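Local coordinates for thioesterase domain-containing protein (Pyrococcus horikoshii, PDB 1IXL) that is of uncharacterised function but adopts the hot-dog fold of the thioesterase superfamily and may hydrolyse acyl-CoA thioesters, as relatives do, at residues 20-31 and 54-64. Numbering follows the deposited sequence.
Sequences PILIKEGYAEVE and LADYAAMLAVN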
ATOM      1  N   PRO A  20       1.585  -6.599  -6.659  1.00 23.81           N
ATOM      2  CA  PRO A  20       2.683  -6.854  -5.720  1.00 25.76           C
ATOM      3  C   PRO A  20       3.870  -7.393  -6.522  1.00 27.26           C
ATOM      4  O   PRO A  20       3.681  -8.222  -7.411  1.00 26.03           O
ATOM      5  CB  PRO A  20       2.092  -7.906  -4.767  1.00 25.04           C
ATOM      6  CG  PRO A  20       0.574  -7.725  -4.918  1.00 26.25           C
ATOM      7  CD  PRO A  20       0.426  -7.464  -6.390  1.00 25.57           C
ATOM      8  N   ILE A  21       5.073  -6.902  -6.241  1.00 26.11           N
ATOM      9  CA  ILE A  21       6.250  -7.375  -6.959  1.00 28.48           C
ATOM     10  C   ILE A  21       7.208  -8.029  -5.983  1.00 28.20           C
ATOM     11  O   ILE A  21       8.199  -8.634  -6.377  1.00 28.30           O
ATOM     12  CB  ILE A  21       6.978  -6.219  -7.730  1.00 29.18           C
ATOM     13  CG1 ILE A  21       7.356  -5.080  -6.781  1.00 31.14           C
ATOM     14  CG2 ILE A  21       6.080  -5.696  -8.825  1.00 30.10           C
ATOM     15  CD1 ILE A  21       8.126  -3.930  -7.462  1.00 32.27           C
ATOM     16  N   LEU A  22       6.911  -7.911  -4.694  1.00 27.34           N
ATOM     17  CA  LEU A  22       7.764  -8.532  -3.693  1.00 26.89           C
ATOM     18  C   LEU A  22       7.048  -8.681  -2.363  1.00 27.92           C
ATOM     19  O   LEU A  22       6.470  -7.721  -1.849  1.00 24.85           O
ATOM     20  CB  LEU A  22       9.048  -7.711  -3.493  1.00 26.58           C
ATOM     21  CG  LEU A  22      10.189  -8.371  -2.692  1.00 31.37           C
ATOM     22  CD1 LEU A  22      11.473  -7.572  -2.914  1.00 33.63           C
ATOM     23  CD2 LEU A  22       9.862  -8.416  -1.205  1.00 29.57           C
ATOM     24  N   ILE A  23       7.063  -9.895  -1.823  1.00 23.48           N
ATOM     25  CA  ILE A  23       6.459 -10.127  -0.520  1.00 24.76           C
ATOM     26  C   ILE A  23       7.366 -11.074   0.252  1.00 26.64           C
ATOM     27  O   ILE A  23       7.651 -12.179  -0.208  1.00 27.28           O
ATOM     28  CB  ILE A  23       5.065 -10.799  -0.594  1.00 25.50           C
ATOM     29  CG1 ILE A  23       4.114 -10.024  -1.515  1.00 21.01           C
ATOM     30  CG2 ILE A  23       4.466 -10.878   0.835  1.00 23.86           C
ATOM     31  CD1 ILE A  23       2.727 -10.703  -1.697  1.00 22.62           C
ATOM     32  N   LYS A  24       7.830 -10.636   1.412  1.00 27.51           N
ATOM     33  CA  LYS A  24       8.656 -11.479   2.247  1.00 28.95           C
ATOM     34  C   LYS A  24       8.242 -11.163   3.677  1.00 32.03           C
ATOM     35  O   LYS A  24       7.387 -10.293   3.901  1.00 27.55           O
ATOM     36  CB  LYS A  24      10.138 -11.167   2.043  1.00 31.54           C
ATOM     37  CG  LYS A  24      10.575  -9.789   2.472  1.00 28.76           C
ATOM     38  CD  LYS A  24      12.064  -9.632   2.251  1.00 31.34           C
ATOM     39  CE  LYS A  24      12.586  -8.327   2.804  1.00 35.26           C
ATOM     40  NZ  LYS A  24      14.065  -8.199   2.578  1.00 38.99           N
ATOM     41  N   GLU A  25       8.854 -11.852   4.636  1.00 28.19           N
ATOM     42  CA  GLU A  25       8.553 -11.638   6.049  1.00 28.95           C
ATOM     43  C   GLU A  25       8.705 -10.171   6.465  1.00 29.36           C
ATOM     44  O   GLU A  25       9.787  -9.584   6.346  1.00 25.53           O
ATOM     45  CB  GLU A  25       9.489 -12.481   6.909  1.00 31.81           C
ATOM     46  CG  GLU A  25       9.391 -12.211   8.413  1.00 34.51           C
ATOM     47  CD  GLU A  25       8.075 -12.663   9.011  1.00 35.71           C
ATOM     48  OE1 GLU A  25       7.307 -13.360   8.312  1.00 36.45           O
ATOM     49  OE2 GLU A  25       7.819 -12.324  10.188  1.00 36.47           O
ATOM     50  N   GLY A  26       7.599  -9.590   6.922  1.00 28.55           N
ATOM     51  CA  GLY A  26       7.590  -8.213   7.391  1.00 30.49           C
ATOM     52  C   GLY A  26       7.827  -7.100   6.388  1.00 27.76           C
ATOM     53  O   GLY A  26       8.014  -5.947   6.795  1.00 26.55           O
ATOM     54  N   TYR A  27       7.777  -7.415   5.095  1.00 26.51           N
ATOM     55  CA  TYR A  27       8.049  -6.400   4.075  1.00 27.49           C
ATOM     56  C   TYR A  27       7.390  -6.716   2.729  1.00 26.64           C
ATOM     57  O   TYR A  27       7.298  -7.875   2.315  1.00 24.62           O
ATOM     58  CB  TYR A  27       9.567  -6.288   3.913  1.00 26.99           C
ATOM     59  CG  TYR A  27      10.051  -5.259   2.911  1.00 28.97           C
ATOM     60  CD1 TYR A  27      10.223  -3.928   3.283  1.00 29.04           C
ATOM     61  CD2 TYR A  27      10.311  -5.614   1.585  1.00 27.35           C
ATOM     62  CE1 TYR A  27      10.636  -2.972   2.367  1.00 29.98           C
ATOM     63  CE2 TYR A  27      10.726  -4.654   0.654  1.00 29.62           C
ATOM     64  CZ  TYR A  27      10.884  -3.338   1.060  1.00 28.47           C
ATOM     65  OH  TYR A  27      11.304  -2.377   0.168  1.00 31.75           O
ATOM     66  N   ALA A  28       6.913  -5.682   2.044  1.00 24.39           N
ATOM     67  CA  ALA A  28       6.288  -5.895   0.740  1.00 23.58           C
ATOM     68  C   ALA A  28       6.444  -4.679  -0.160  1.00 24.78           C
ATOM     69  O   ALA A  28       6.605  -3.557   0.317  1.00 24.46           O
ATOM     70  CB  ALA A  28       4.822  -6.224   0.902  1.00 25.20           C
ATOM     71  N   GLU A  29       6.420  -4.932  -1.466  1.00 24.52           N
ATOM     72  CA  GLU A  29       6.535  -3.884  -2.462  1.00 28.09           C
ATOM     73  C   GLU A  29       5.454  -4.123  -3.500  1.00 26.65           C
ATOM     74  O   GLU A  29       5.251  -5.253  -3.965  1.00 25.96           O
ATOM     75  CB  GLU A  29       7.923  -3.886  -3.115  1.00 28.69           C
ATOM     76  CG  GLU A  29       9.051  -3.502  -2.157  1.00 28.19           C
ATOM     77  CD  GLU A  29      10.397  -3.393  -2.854  1.00 36.48           C
ATOM     78  OE1 GLU A  29      10.446  -3.596  -4.092  1.00 33.71           O
ATOM     79  OE2 GLU A  29      11.401  -3.096  -2.163  1.00 32.38           O
ATOM     80  N   VAL A  30       4.752  -3.049  -3.849  1.00 26.64           N
ATOM     81  CA  VAL A  30       3.663  -3.113  -4.816  1.00 24.80           C
ATOM     82  C   VAL A  30       3.813  -1.924  -5.772  1.00 23.79           C
ATOM     83  O   VAL A  30       4.104  -0.814  -5.344  1.00 22.54           O
ATOM     84  CB  VAL A  30       2.289  -3.007  -4.107  1.00 26.41           C
ATOM     85  CG1 VAL A  30       1.175  -3.244  -5.110  1.00 23.24           C
ATOM     86  CG2 VAL A  30       2.208  -4.008  -2.939  1.00 23.71           C
ATOM     87  N   GLU A  31       3.619  -2.159  -7.062  1.00 24.23           N
ATOM     88  CA  GLU A  31       3.769  -1.086  -8.034  1.00 27.39           C
ATOM     89  C   GLU A  31       2.439  -0.758  -8.694  1.00 27.09           C
ATOM     90  O   GLU A  31       1.550  -1.613  -8.807  1.00 25.69           O
ATOM     91  CB  GLU A  31       4.796  -1.473  -9.103  1.00 31.74           C
ATOM     92  CG  GLU A  31       4.501  -2.787  -9.795  1.00 36.30           C
ATOM     93  CD  GLU A  31       5.403  -3.030 -11.010  1.00 41.05           C
ATOM     94  OE1 GLU A  31       6.614  -2.731 -10.919  1.00 40.67           O
ATOM     95  OE2 GLU A  31       4.899  -3.524 -12.042  1.00 36.64           O
ATOM     96  N   LEU A  54      -2.758   2.469  -2.935  1.00 22.93           N
ATOM     97  CA  LEU A  54      -1.564   1.664  -3.199  1.00 23.15           C
ATOM     98  C   LEU A  54      -0.759   1.465  -1.913  1.00 23.36           C
ATOM     99  O   LEU A  54      -0.343   0.339  -1.593  1.00 22.91           O
ATOM    100  CB  LEU A  54      -0.682   2.330  -4.269  1.00 21.49           C
ATOM    101  CG  LEU A  54       0.787   1.876  -4.355  1.00 23.94           C
ATOM    102  CD1 LEU A  54       0.872   0.416  -4.781  1.00 22.81           C
ATOM    103  CD2 LEU A  54       1.533   2.747  -5.361  1.00 20.87           C
ATOM    104  N   ALA A  55      -0.521   2.538  -1.169  1.00 20.75           N
ATOM    105  CA  ALA A  55       0.247   2.389   0.076  1.00 22.85           C
ATOM    106  C   ALA A  55      -0.453   1.464   1.090  1.00 21.22           C
ATOM    107  O   ALA A  55       0.191   0.652   1.760  1.00 24.73           O
ATOM    108  CB  ALA A  55       0.504   3.761   0.710  1.00 23.28           C
ATOM    109  N   ASP A  56      -1.770   1.610   1.198  1.00 21.74           N
ATOM    110  CA  ASP A  56      -2.618   0.806   2.108  1.00 23.34           C
ATOM    111  C   ASP A  56      -2.434  -0.692   1.772  1.00 21.05           C
ATOM    112  O   ASP A  56      -2.206  -1.525   2.651  1.00 21.93           O
ATOM    113  CB  ASP A  56      -4.088   1.248   1.896  1.00 23.69           C
ATOM    114  CG  ASP A  56      -5.108   0.448   2.724  1.00 25.72           C
ATOM    115  OD1 ASP A  56      -4.752  -0.592   3.330  1.00 24.96           O
ATOM    116  OD2 ASP A  56      -6.295   0.880   2.740  1.00 23.88           O
ATOM    117  N   TYR A  57      -2.536  -1.020   0.490  1.00 21.50           N
ATOM    118  CA  TYR A  57      -2.384  -2.394   0.032  1.00 20.86           C
ATOM    119  C   TYR A  57      -0.988  -2.938   0.349  1.00 22.49           C
ATOM    120  O   TYR A  57      -0.862  -4.084   0.770  1.00 20.11           O
ATOM    121  CB  TYR A  57      -2.704  -2.466  -1.487  1.00 20.30           C
ATOM    122  CG  TYR A  57      -2.611  -3.837  -2.180  1.00 20.55           C
ATOM    123  CD1 TYR A  57      -3.019  -5.018  -1.536  1.00 18.26           C
ATOM    124  CD2 TYR A  57      -2.235  -3.924  -3.528  1.00 21.70           C
ATOM    125  CE1 TYR A  57      -3.064  -6.232  -2.220  1.00 20.91           C
ATOM    126  CE2 TYR A  57      -2.284  -5.129  -4.228  1.00 24.34           C
ATOM    127  CZ  TYR A  57      -2.707  -6.284  -3.568  1.00 22.85           C
ATOM    128  OH  TYR A  57      -2.839  -7.463  -4.268  1.00 23.74           O
ATOM    129  N   ALA A  58       0.060  -2.129   0.166  1.00 21.29           N
ATOM    130  CA  ALA A  58       1.406  -2.595   0.465  1.00 22.35           C
ATOM    131  C   ALA A  58       1.525  -2.951   1.955  1.00 22.08           C
ATOM    132  O   ALA A  58       2.156  -3.957   2.342  1.00 19.78           O
ATOM    133  CB  ALA A  58       2.449  -1.508   0.084  1.00 23.41           C
ATOM    134  N   ALA A  59       0.912  -2.119   2.784  1.00 19.83           N
ATOM    135  CA  ALA A  59       0.913  -2.308   4.227  1.00 19.91           C
ATOM    136  C   ALA A  59       0.231  -3.635   4.596  1.00 19.65           C
ATOM    137  O   ALA A  59       0.741  -4.389   5.431  1.00 23.01           O
ATOM    138  CB  ALA A  59       0.194  -1.121   4.904  1.00 20.28           C
HETATM  139  N   MSE A  60      -0.901  -3.930   3.959  1.00 20.10           N
HETATM  140  CA  MSE A  60      -1.605  -5.176   4.215  1.00 19.56           C
HETATM  141  C   MSE A  60      -0.698  -6.356   3.842  1.00 23.59           C
HETATM  142  O   MSE A  60      -0.736  -7.404   4.494  1.00 21.90           O
HETATM  143  CB  MSE A  60      -2.904  -5.260   3.397  1.00 20.84           C
HETATM  144  CG  MSE A  60      -3.958  -4.171   3.683  1.00 21.41           C
HETATM  145 SE   MSE A  60      -4.656  -4.197   5.360  1.00 10.51          SE
HETATM  146  CE  MSE A  60      -3.491  -3.429   6.173  1.00 15.99           C
ATOM    147  N   LEU A  61       0.113  -6.207   2.793  1.00 23.74           N
ATOM    148  CA  LEU A  61       0.999  -7.314   2.393  1.00 23.52           C
ATOM    149  C   LEU A  61       2.258  -7.403   3.228  1.00 24.05           C
ATOM    150  O   LEU A  61       2.891  -8.458   3.275  1.00 24.64           O
ATOM    151  CB  LEU A  61       1.352  -7.253   0.895  1.00 23.45           C
ATOM    152  CG  LEU A  61       0.113  -7.391  -0.005  1.00 23.39           C
ATOM    153  CD1 LEU A  61       0.507  -7.501  -1.480  1.00 23.34           C
ATOM    154  CD2 LEU A  61      -0.676  -8.607   0.408  1.00 21.50           C
ATOM    155  N   ALA A  62       2.639  -6.314   3.886  1.00 23.10           N
ATOM    156  CA  ALA A  62       3.804  -6.375   4.748  1.00 23.85           C
ATOM    157  C   ALA A  62       3.416  -7.247   5.958  1.00 26.80           C
ATOM    158  O   ALA A  62       4.274  -7.884   6.569  1.00 22.65           O
ATOM    159  CB  ALA A  62       4.228  -4.982   5.192  1.00 26.07           C
ATOM    160  N   VAL A  63       2.128  -7.284   6.301  1.00 23.03           N
ATOM    161  CA  VAL A  63       1.684  -8.129   7.425  1.00 24.71           C
ATOM    162  C   VAL A  63       1.335  -9.491   6.848  1.00 25.09           C
ATOM    163  O   VAL A  63       1.695 -10.522   7.405  1.00 26.07           O
ATOM    164  CB  VAL A  63       0.467  -7.524   8.141  1.00 25.46           C
ATOM    165  CG1 VAL A  63      -0.012  -8.471   9.262  1.00 30.03           C
ATOM    166  CG2 VAL A  63       0.854  -6.147   8.719  1.00 22.32           C
ATOM    167  N   ASN A  64       0.607  -9.478   5.738  1.00 25.72           N
ATOM    168  CA  ASN A  64       0.254 -10.682   5.001  1.00 28.82           C
ATOM    169  C   ASN A  64      -0.368 -11.800   5.827  1.00 31.56           C
ATOM    170  O   ASN A  64       0.058 -12.951   5.764  1.00 32.22           O
ATOM    171  CB  ASN A  64       1.499 -11.204   4.270  1.00 27.54           C
ATOM    172  CG  ASN A  64       1.167 -12.243   3.210  1.00 26.05           C
ATOM    173  OD1 ASN A  64       0.124 -12.170   2.560  1.00 26.50           O
ATOM    174  ND2 ASN A  64       2.065 -13.218   3.022  1.00 26.73           N
TER
HETATM  175  O   HOH W   1       4.757 -10.251   4.290  1.00 26.78           O
HETATM  176  O   HOH W   2       5.130 -10.410   7.513  1.00 37.65           O
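Strand 27-31 runs roughly antiparallel to helix 54-63, at 147° with the axes 6.2 Å apart where they come closest, and CA of Tyr27 is nearest that of Ala62, CA of Val30 nearest that of Ala58. This is the hot-dog fold, a long helix wrapped by an antiparallel sheet, here at the hairpin of strands 19-24 and 27-33. Small residues allow the close approach: Ala28 CB rests on Leu61 CB at 3.6 Å, and Ala58 leaves room for Val30 CG2. The other branch of Val30, CG1, set anti to the backbone N (chi1 -173°), touches both Leu54 CD1 (3.7 Å) and Tyr57 CD2 (3.8 Å). Pro20, on the neighbouring strand 20-24, crosses Tyr57 at about a right angle and presses CG tightly on Leu61 CD1, while Ile23 CD1 meets the same methyl. The phenol reaches past this apolar patch to hydrogen-bond Arg14 and Gln6. A leucine in place of Tyr57 would probably open a gap beside Pro20 and Val30 and leave Arg14 and Gln6 without their hydroxyl partner. At the helix end water takes over: one molecule lies within hydrogen-bonding distance of Lys24 O and Leu61 O, and a second accepts from Gly26 N and lies close to Ala62 O. Glycine suits the type II turn from Lys24 to Tyr27, where Gly26 has positive phi, and its CA also lies 3.4 Å from Ala62 O in a CA-H...O contact.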